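Local coordinates for HDLP (histone deacetylase-like protein) (Aquifex aeolicus, PDB 1C3S) that probably removes acetyl groups from acetylated lysine side chains, as a zinc-dependent member of the histone deacetylase family, at residues L23-V28 against I333-F338; L261-S266 against G295-Y300. The protein carries 2 engineered substitutions. All coordinates share one frame; numbering follows the deposited sequence.

Contact 1: residues L23-V28 against I333-F338; sequences LKIPRV and IDFEEF
Pro26 and Ile333 lie alongside each other, their side chains running opposite ways, and join two loops, one before helix 28-37 and one after helix 324-332, of the parallel alpha/beta fold that deacetylases share with arginase. Arg27 is the N-cap of helix 28-37. The CG2 methyl of Ile333 makes the touch: placed anti to its own backbone N, with chi1 -61° turning the longer CG1 branch beside that nitrogen, it reaches CD of the proline ring at 4.0 Å. One residue back, Ile25 directs its CG2 branch obliquely at the ring of Phe335, 4.4 Å from CD1. The CA atoms of Ile25 and Phe335 are the nearest pair across the loops, 6.9 Å apart, and no hydrogen bond crosses between the segments. The Phe335 ring meets that of His298 at a steep angle, and both Phe335 and Ile333 also touch Pro299 at the start of helix 299-313. Beside this apolar seam the long chain of Lys24 reaches toward acidic neighbours without forming a salt bridge: its NZ stops 5.4 Å from OD1 of Asp334.

Contact 2: residues L261-S266 against G295-Y300; sequences LEDYLS and GGYHPY. With SHH (octanedioic acid hydroxyamide phenylamide), chain C.
The buried carboxylate of Asp263 grips backbone N-H groups in two different loops, one with each oxygen, tying Tyr297 to the residue 263-266 turn beside the zinc site of this arginase/deacetylase fold. OD1 accepts from Tyr297 N at 2.7 Å in a nearly straight bond (164°), the donor lying above the carboxylate plane. OD2 takes Leu265 N at 3.0 Å, almost along its C-O bond, which closes an Asx turn within a type I beta turn. With CG anti to the backbone N (chi1 -165°), the carboxylate is carried across to the neighbouring loop and stands at the edge of the Tyr297 ring, the two planes 80° apart and OD1 3.3 Å from CD1. Leu265 crosses the ring at about a right angle, with CD1 over the centre of one face, while its other methyl, CD2, lies 3.4 Å from C10 of the inhibitor's phenyl ring. The tyrosine is thus flanked on a face and an edge, and its OH donates to O2 of the hydroxamate, at a modelled 2.3 Å that is doubtfully short. Were Asp263 an alanine, the N-H groups of Tyr297 and Leu265 would lose their shared carboxylate, and the backbone carrying the tyrosine ring is likely to be less firmly placed. Further along, CB of Glu262 sits over the His298 ring, 4.2 Å from its centroid, a CH-pi contact, with Pro299 CD on the opposite face; the Glu262 carboxylate turns away to Tyr346 and Arg356. At the other end of its segment, Gly295 N donates to OD1 of the zinc ligand Asp168.

Residues 261-266 and 295-300 both fall between the two segments of contact 1 in sequence, and the centres of contacts 1 and 2 lie 9 Å apart. One direct tie is the probable hydrogen bond from Arg27 NE to Gly296 O, 2.8 Å long, which joins the start of helix 28-37 to the Tyr297 loop. A second junction brings Phe338 edge-to-face against Tyr264, and Leu23 touches Tyr297 itself. The two contacts differ in their relation to the active site: the side chain of Tyr297 is about 5 Å from the zinc ion, that of Ile25 about 12 Å. Contact 1 is therefore the farther from the metal, although the Phe335 side chain still comes to about 8 Å from the inhibitor.

Contact 1: residues L23-V28 against I333-F338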
loop_
_atom_site.group_PDB
_atom_site.type_symbol
_atom_site.label_atom_id
_atom_site.label_comp_id
_atom_site.label_asym_id
_atom_site.label_seq_id
_atom_site.Cartn_x
_atom_site.Cartn_y
_atom_site.Cartn_z
ATOM N N LEU A 23 -4.283 10.749 -7.619
ATOM C CA LEU A 23 -5.386 9.966 -7.080
ATOM C C LEU A 23 -6.765 10.413 -7.564
ATOM O O LEU A 23 -7.783 10.126 -6.949
ATOM C CB LEU A 23 -5.341 9.983 -5.554
ATOM C CG LEU A 23 -4.095 9.343 -4.946
ATOM C CD1 LEU A 23 -4.218 9.320 -3.433
ATOM C CD2 LEU A 23 -3.934 7.930 -5.466
ATOM N N LYS A 24 -6.783 11.117 -8.679
ATOM C CA LYS A 24 -8.017 11.589 -9.285
ATOM C C LYS A 24 -8.781 10.412 -9.929
ATOM O O LYS A 24 -10.010 10.416 -10.003
ATOM C CB LYS A 24 -7.651 12.659 -10.319
ATOM C CG LYS A 24 -8.740 13.081 -11.247
ATOM C CD LYS A 24 -8.421 12.653 -12.691
ATOM C CE LYS A 24 -7.080 13.211 -13.179
ATOM N NZ LYS A 24 -6.734 12.816 -14.580
ATOM N N ILE A 25 -8.032 9.403 -10.362
ATOM C CA ILE A 25 -8.566 8.211 -11.011
ATOM C C ILE A 25 -9.241 7.229 -10.067
ATOM O O ILE A 25 -9.054 7.294 -8.861
ATOM C CB ILE A 25 -7.456 7.390 -11.661
ATOM C CG1 ILE A 25 -6.471 6.959 -10.566
ATOM C CG2 ILE A 25 -6.798 8.172 -12.763
ATOM C CD1 ILE A 25 -5.442 5.932 -10.988
ATOM N N PRO A 26 -10.026 6.280 -10.629
ATOM C CA PRO A 26 -10.744 5.236 -9.892
ATOM C C PRO A 26 -9.659 4.222 -9.549
ATOM O O PRO A 26 -8.738 4.022 -10.340
ATOM C CB PRO A 26 -11.704 4.677 -10.939
ATOM C CG PRO A 26 -11.777 5.794 -11.989
ATOM C CD PRO A 26 -10.332 6.146 -12.059
ATOM N N ARG A 27 -9.753 3.580 -8.393
ATOM C CA ARG A 27 -8.722 2.630 -8.030
ATOM C C ARG A 27 -9.251 1.316 -7.471
ATOM O O ARG A 27 -9.074 0.255 -8.088
ATOM C CB ARG A 27 -7.743 3.320 -7.073
ATOM C CG ARG A 27 -7.068 4.524 -7.747
ATOM C CD ARG A 27 -6.056 5.279 -6.896
ATOM N NE ARG A 27 -4.936 4.458 -6.447
ATOM C CZ ARG A 27 -4.870 3.872 -5.259
ATOM N NH1 ARG A 27 -5.860 4.022 -4.394
ATOM N NH2 ARG A 27 -3.824 3.121 -4.939
ATOM N N VAL A 28 -9.893 1.382 -6.309
ATOM C CA VAL A 28 -10.461 0.195 -5.689
ATOM C C VAL A 28 -11.850 -0.062 -6.304
ATOM O O VAL A 28 -12.279 -1.208 -6.476
ATOM C CB VAL A 28 -10.518 0.372 -4.144
ATOM C CG1 VAL A 28 -11.366 -0.696 -3.511
ATOM C CG2 VAL A 28 -9.098 0.265 -3.564
ATOM N N ILE A 333 -11.657 4.517 -18.874
ATOM C CA ILE A 333 -11.085 5.385 -17.862
ATOM C C ILE A 333 -10.211 6.414 -18.534
ATOM O O ILE A 333 -9.359 6.055 -19.340
ATOM C CB ILE A 333 -10.188 4.600 -16.895
ATOM C CG1 ILE A 333 -11.004 3.536 -16.179
ATOM C CG2 ILE A 333 -9.550 5.541 -15.892
ATOM C CD1 ILE A 333 -10.177 2.718 -15.243
ATOM N N ASP A 334 -10.420 7.689 -18.237
ATOM C CA ASP A 334 -9.547 8.693 -18.820
ATOM C C ASP A 334 -8.402 8.851 -17.832
ATOM O O ASP A 334 -8.595 9.276 -16.690
ATOM C CB ASP A 334 -10.245 10.040 -19.033
ATOM C CG ASP A 334 -10.844 10.592 -17.771
ATOM O OD1 ASP A 334 -11.010 11.827 -17.690
ATOM O OD2 ASP A 334 -11.169 9.785 -16.876
ATOM N N PHE A 335 -7.210 8.479 -18.281
ATOM C CA PHE A 335 -6.022 8.547 -17.460
ATOM C C PHE A 335 -4.973 9.487 -18.034
ATOM O O PHE A 335 -4.322 10.235 -17.298
ATOM C CB PHE A 335 -5.438 7.143 -17.315
ATOM C CG PHE A 335 -3.994 7.128 -16.926
ATOM C CD1 PHE A 335 -3.558 7.777 -15.773
ATOM C CD2 PHE A 335 -3.062 6.474 -17.720
ATOM C CE1 PHE A 335 -2.215 7.776 -15.418
ATOM C CE2 PHE A 335 -1.717 6.464 -17.375
ATOM C CZ PHE A 335 -1.291 7.117 -16.221
ATOM N N GLU A 336 -4.822 9.452 -19.353
ATOM C CA GLU A 336 -3.824 10.266 -20.031
ATOM C C GLU A 336 -2.453 9.764 -19.592
ATOM O O GLU A 336 -2.064 9.922 -18.436
ATOM C CB GLU A 336 -3.962 11.751 -19.668
ATOM C CG GLU A 336 -2.872 12.636 -20.297
ATOM C CD GLU A 336 -2.867 14.063 -19.762
ATOM O OE1 GLU A 336 -2.737 14.226 -18.528
ATOM O OE2 GLU A 336 -2.978 15.015 -20.573
ATOM N N GLU A 337 -1.734 9.144 -20.521
ATOM C CA GLU A 337 -0.406 8.618 -20.246
ATOM C C GLU A 337 0.508 9.834 -20.019
ATOM O O GLU A 337 0.381 10.840 -20.721
ATOM C CB GLU A 337 0.069 7.813 -21.456
ATOM C CG GLU A 337 0.916 6.592 -21.143
ATOM C CD GLU A 337 0.137 5.509 -20.429
ATOM O OE1 GLU A 337 -0.908 5.066 -20.956
ATOM O OE2 GLU A 337 0.577 5.097 -19.340
ATOM N N PHE A 338 1.418 9.750 -19.048
ATOM C CA PHE A 338 2.320 10.866 -18.752
ATOM C C PHE A 338 3.309 11.094 -19.887
ATOM O O PHE A 338 3.374 12.187 -20.442
ATOM C CB PHE A 338 3.077 10.614 -17.450
ATOM C CG PHE A 338 3.865 11.796 -16.970
ATOM C CD1 PHE A 338 3.217 12.973 -16.586
ATOM C CD2 PHE A 338 5.256 11.745 -16.912
ATOM C CE1 PHE A 338 3.949 14.084 -16.149
ATOM C CE2 PHE A 338 5.997 12.848 -16.479
ATOM C CZ PHE A 338 5.343 14.020 -16.096
#

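Contact 2: residues L261-S266 against G295-Y300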
loop_
_atom_site.group_PDB
_atom_site.type_symbol
_atom_site.label_atom_id
_atom_site.label_comp_id
_atom_site.label_asym_id
_atom_site.label_seq_id
_atom_site.Cartn_x
_atom_site.Cartn_y
_atom_site.Cartn_z
ATOM N N LEU A 261 6.648 -1.013 -13.518
ATOM C CA LEU A 261 7.170 -0.255 -14.666
ATOM C C LEU A 261 6.307 0.866 -15.257
ATOM O O LEU A 261 6.820 1.952 -15.537
ATOM C CB LEU A 261 7.516 -1.220 -15.800
ATOM C CG LEU A 261 7.933 -0.572 -17.124
ATOM C CD1 LEU A 261 9.217 0.181 -16.914
ATOM C CD2 LEU A 261 8.110 -1.626 -18.210
ATOM N N GLU A 262 5.019 0.607 -15.477
ATOM C CA GLU A 262 4.119 1.606 -16.058
ATOM C C GLU A 262 3.708 2.770 -15.156
ATOM O O GLU A 262 3.176 3.780 -15.641
ATOM C CB GLU A 262 2.837 0.946 -16.559
ATOM C CG GLU A 262 3.001 -0.018 -17.711
ATOM C CD GLU A 262 3.573 -1.342 -17.299
ATOM O OE1 GLU A 262 3.863 -1.529 -16.099
ATOM O OE2 GLU A 262 3.724 -2.208 -18.181
ATOM N N ASP A 263 3.932 2.634 -13.849
ATOM C CA ASP A 263 3.544 3.675 -12.905
ATOM C C ASP A 263 4.593 4.767 -12.867
ATOM O O ASP A 263 5.749 4.519 -12.547
ATOM C CB ASP A 263 3.329 3.071 -11.514
ATOM C CG ASP A 263 2.579 4.008 -10.574
ATOM O OD1 ASP A 263 1.679 3.521 -9.859
ATOM O OD2 ASP A 263 2.889 5.221 -10.530
ATOM N N TYR A 264 4.166 5.982 -13.192
ATOM C CA TYR A 264 5.059 7.124 -13.240
ATOM C C TYR A 264 5.613 7.590 -11.912
ATOM O O TYR A 264 6.721 8.124 -11.873
ATOM C CB TYR A 264 4.393 8.294 -13.954
ATOM C CG TYR A 264 4.086 8.016 -15.404
ATOM C CD1 TYR A 264 2.820 7.593 -15.799
ATOM C CD2 TYR A 264 5.076 8.143 -16.383
ATOM C CE1 TYR A 264 2.538 7.305 -17.133
ATOM C CE2 TYR A 264 4.810 7.857 -17.723
ATOM C CZ TYR A 264 3.537 7.441 -18.094
ATOM O OH TYR A 264 3.252 7.177 -19.424
ATOM N N LEU A 265 4.859 7.397 -10.829
ATOM C CA LEU A 265 5.333 7.799 -9.500
ATOM C C LEU A 265 6.377 6.853 -8.920
ATOM O O LEU A 265 6.597 6.824 -7.715
ATOM C CB LEU A 265 4.162 7.944 -8.520
ATOM C CG LEU A 265 3.389 9.252 -8.681
ATOM C CD1 LEU A 265 2.222 9.330 -7.727
ATOM C CD2 LEU A 265 4.357 10.392 -8.410
ATOM N N SER A 266 7.019 6.093 -9.796
ATOM C CA SER A 266 8.062 5.170 -9.398
ATOM C C SER A 266 9.061 5.056 -10.514
ATOM O O SER A 266 8.691 5.110 -11.681
ATOM C CB SER A 266 7.478 3.796 -9.118
ATOM O OG SER A 266 8.475 2.788 -9.233
ATOM N N GLY A 295 -0.041 2.665 -2.716
ATOM C CA GLY A 295 0.085 3.525 -3.878
ATOM C C GLY A 295 -0.077 2.782 -5.185
ATOM O O GLY A 295 0.244 1.599 -5.283
ATOM N N GLY A 296 -0.576 3.487 -6.193
ATOM C CA GLY A 296 -0.778 2.886 -7.498
ATOM C C GLY A 296 -1.455 3.944 -8.332
ATOM O O GLY A 296 -2.562 4.368 -7.996
ATOM N N TYR A 297 -0.831 4.365 -9.427
ATOM C CA TYR A 297 -1.426 5.441 -10.196
ATOM C C TYR A 297 -1.777 5.146 -11.640
ATOM O O TYR A 297 -2.410 5.965 -12.309
ATOM C CB TYR A 297 -0.524 6.653 -10.076
ATOM C CG TYR A 297 -0.155 6.866 -8.632
ATOM C CD1 TYR A 297 0.875 6.130 -8.034
ATOM C CD2 TYR A 297 -0.934 7.692 -7.820
ATOM C CE1 TYR A 297 1.109 6.204 -6.665
ATOM C CE2 TYR A 297 -0.716 7.773 -6.470
ATOM C CZ TYR A 297 0.295 7.028 -5.883
ATOM O OH TYR A 297 0.408 7.066 -4.512
ATOM N N HIS A 298 -1.375 3.981 -12.118
ATOM C CA HIS A 298 -1.708 3.608 -13.476
ATOM C C HIS A 298 -2.904 2.663 -13.378
ATOM O O HIS A 298 -2.792 1.547 -12.861
ATOM C CB HIS A 298 -0.566 2.876 -14.152
ATOM C CG HIS A 298 -0.796 2.668 -15.607
ATOM N ND1 HIS A 298 -0.497 3.628 -16.548
ATOM C CD2 HIS A 298 -1.407 1.665 -16.274
ATOM C CE1 HIS A 298 -0.911 3.222 -17.734
ATOM N NE2 HIS A 298 -1.469 2.037 -17.595
ATOM N N PRO A 299 -4.060 3.082 -13.907
ATOM C CA PRO A 299 -5.261 2.242 -13.846
ATOM C C PRO A 299 -5.071 0.793 -14.324
ATOM O O PRO A 299 -5.559 -0.143 -13.675
ATOM C CB PRO A 299 -6.261 3.035 -14.687
ATOM C CG PRO A 299 -5.335 3.790 -15.674
ATOM C CD PRO A 299 -4.339 4.310 -14.671
ATOM N N TYR A 300 -4.354 0.614 -15.434
ATOM C CA TYR A 300 -4.105 -0.709 -16.011
ATOM C C TYR A 300 -3.224 -1.617 -15.148
ATOM O O TYR A 300 -3.518 -2.796 -14.972
ATOM C CB TYR A 300 -3.441 -0.566 -17.393
ATOM C CG TYR A 300 -4.270 0.115 -18.476
ATOM C CD1 TYR A 300 -5.170 1.144 -18.164
ATOM C CD2 TYR A 300 -4.068 -0.194 -19.830
ATOM C CE1 TYR A 300 -5.838 1.852 -19.168
ATOM C CE2 TYR A 300 -4.732 0.513 -20.842
ATOM C CZ TYR A 300 -5.607 1.536 -20.497
ATOM O OH TYR A 300 -6.209 2.277 -21.481
HETATM O O1 SHH C . 3.642 5.345 -1.589
HETATM O O2 SHH C . 2.531 6.947 -3.597
HETATM N N1 SHH C . 3.300 6.705 -1.507
HETATM C C1 SHH C . 3.123 7.421 -2.662
HETATM C C2 SHH C . 3.835 8.681 -2.769
HETATM C C3 SHH C . 2.936 9.908 -2.824
HETATM C C4 SHH C . 3.753 11.180 -2.890
HETATM C C5 SHH C . 3.981 11.554 -4.335
HETATM C C6 SHH C . 4.179 13.056 -4.309
HETATM C C7 SHH C . 4.953 13.528 -5.520
HETATM C C8 SHH C . 4.051 14.318 -6.421
HETATM O O3 SHH C . 3.442 15.326 -6.099
HETATM N N2 SHH C . 4.013 13.792 -7.662
HETATM C C9 SHH C . 3.086 14.009 -8.837
HETATM C C10 SHH C . 3.396 13.266 -10.030
HETATM C C11 SHH C . 2.559 13.415 -11.227
HETATM C C12 SHH C . 1.441 14.299 -11.252
HETATM C C13 SHH C . 1.155 15.063 -10.027
HETATM C C14 SHH C . 1.966 14.920 -8.794
#